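PDB 4F0P: restriction endonuclease from Mycobacterium sp., which cleaves DNA as the restriction endonuclease MspJI, which acts on DNA carrying modified cytosines. Local coordinates for the interface of chains A and B. Coordinates in Å, arbitrary orientation; residue numbers count along the deposited sequence, not the author numbering. Chains: chain A/B, Restriction endonuclease.

The interface of chains A and B. Residues chain A 312, 382, 405-407; chain B 341, 346-348.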
# COMPACT_ATOMS: atom_id res chain seq x y z
N PHE A 312 -13.41 -1.90 0.54
CA PHE A 312 -12.42 -0.90 0.94
C PHE A 312 -13.05 0.29 1.68
O PHE A 312 -12.43 0.88 2.56
CB PHE A 312 -11.62 -0.40 -0.27
CG PHE A 312 -10.51 -1.33 -0.67
CD1 PHE A 312 -9.38 -1.47 0.12
CD2 PHE A 312 -10.60 -2.07 -1.84
CE1 PHE A 312 -8.36 -2.32 -0.25
CE2 PHE A 312 -9.58 -2.92 -2.21
CZ PHE A 312 -8.46 -3.05 -1.42
N ILE A 382 -1.54 -1.92 -4.59
CA ILE A 382 -2.18 -3.00 -3.85
C ILE A 382 -3.08 -3.78 -4.80
O ILE A 382 -3.51 -3.26 -5.84
CB ILE A 382 -2.99 -2.46 -2.65
CG1 ILE A 382 -3.36 -3.58 -1.68
CG2 ILE A 382 -4.23 -1.71 -3.12
CD1 ILE A 382 -4.38 -3.19 -0.64
N PRO A 405 0.66 -8.17 -1.06
CA PRO A 405 -0.37 -7.17 -0.75
C PRO A 405 -1.62 -7.37 -1.60
O PRO A 405 -1.88 -6.60 -2.53
CB PRO A 405 0.31 -5.85 -1.12
CG PRO A 405 1.31 -6.23 -2.16
CD PRO A 405 1.80 -7.60 -1.79
N VAL A 406 -2.39 -8.40 -1.29
CA VAL A 406 -3.61 -8.70 -2.04
C VAL A 406 -4.78 -9.02 -1.10
O VAL A 406 -4.66 -9.82 -0.18
CB VAL A 406 -3.38 -9.85 -3.05
CG1 VAL A 406 -2.77 -11.07 -2.36
CG2 VAL A 406 -4.68 -10.22 -3.75
N VAL A 407 -5.91 -8.36 -1.34
CA VAL A 407 -7.11 -8.59 -0.56
C VAL A 407 -7.94 -9.68 -1.22
O VAL A 407 -8.28 -9.59 -2.40
CB VAL A 407 -7.95 -7.31 -0.43
CG1 VAL A 407 -9.15 -7.55 0.47
CG2 VAL A 407 -7.10 -6.17 0.11
N MET B 341 -5.42 -2.88 5.35
CA MET B 341 -6.22 -2.35 4.25
C MET B 341 -7.33 -3.30 3.82
O MET B 341 -7.08 -4.47 3.54
CB MET B 341 -5.33 -2.00 3.06
CG MET B 341 -4.37 -0.87 3.36
SD MET B 341 -4.42 0.43 2.11
CE MET B 341 -3.19 -0.16 0.95
N ALA B 346 -12.15 -9.25 5.00
CA ALA B 346 -11.12 -9.29 3.97
C ALA B 346 -10.18 -8.10 4.07
O ALA B 346 -10.59 -6.96 3.83
CB ALA B 346 -11.76 -9.36 2.59
N SER B 347 -8.92 -8.36 4.41
CA SER B 347 -7.92 -7.30 4.53
C SER B 347 -6.51 -7.82 4.31
O SER B 347 -6.26 -9.03 4.33
CB SER B 347 -8.02 -6.61 5.89
OG SER B 347 -7.63 -7.49 6.94
N THR B 348 -5.58 -6.89 4.10
CA THR B 348 -4.17 -7.24 3.94
C THR B 348 -3.29 -6.25 4.71
O THR B 348 -3.58 -5.05 4.74
CB THR B 348 -3.76 -7.31 2.44
OG1 THR B 348 -2.43 -7.83 2.32
CG2 THR B 348 -3.83 -5.94 1.78
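The methyl group of B:Thr348 packs against two neighbouring aliphatic side chains of chain A, both on the same side of it: its CG2 is 3.7 Å from CG2 of A:Val407 and 3.7 Å from CD1 of A:Ile382. The patch is part of a two-fold symmetric interface between two copies of one protein, and each contact recurs with the chains exchanged; symmetry alone does not establish that this pairing is the functional one. The two approaches differ. The A:Ile382 and B:Thr348 side chains run past each other in opposite directions, whereas those of A:Val407 and B:Thr348 meet at a slant. The threonine torsion explains the contact: with OG1 anti to the backbone N (chi1 -172°), CG2 sits between the backbone N and the carbonyl carbon and faces both partners.

Further apolar packing extends from this point in two directions. A:Ile382 reaches out along its extended CG1 branch, and its CD1 also meets the terminal CE of B:Met341 at 3.6 Å; the methionine chain bends at chi2 and chi3, bringing that methyl back over the isoleucine tip. A:Val407 divides its branches, CG2 facing B:Thr348 while CG1 packs 3.8 Å from CB of B:Ala346. The ring of A:Phe312 adds a marginal contact, its CE1 4.3 Å from backbone C of B:Met341.

The B:Thr348 hydroxyl OG1 lies 3.7 Å from the amide N of A:Val406, too long for a hydrogen bond, and beside CA of A:Pro405.

The patch hides 163 Å² in all, with B:Thr348 contributing 46 Å². Within the endonuclease regions, it joins the starts of strands 382-387 and 406-409 of chain A to the end of strand 335-342, the start of strand 347-357 and the loop between them in chain B.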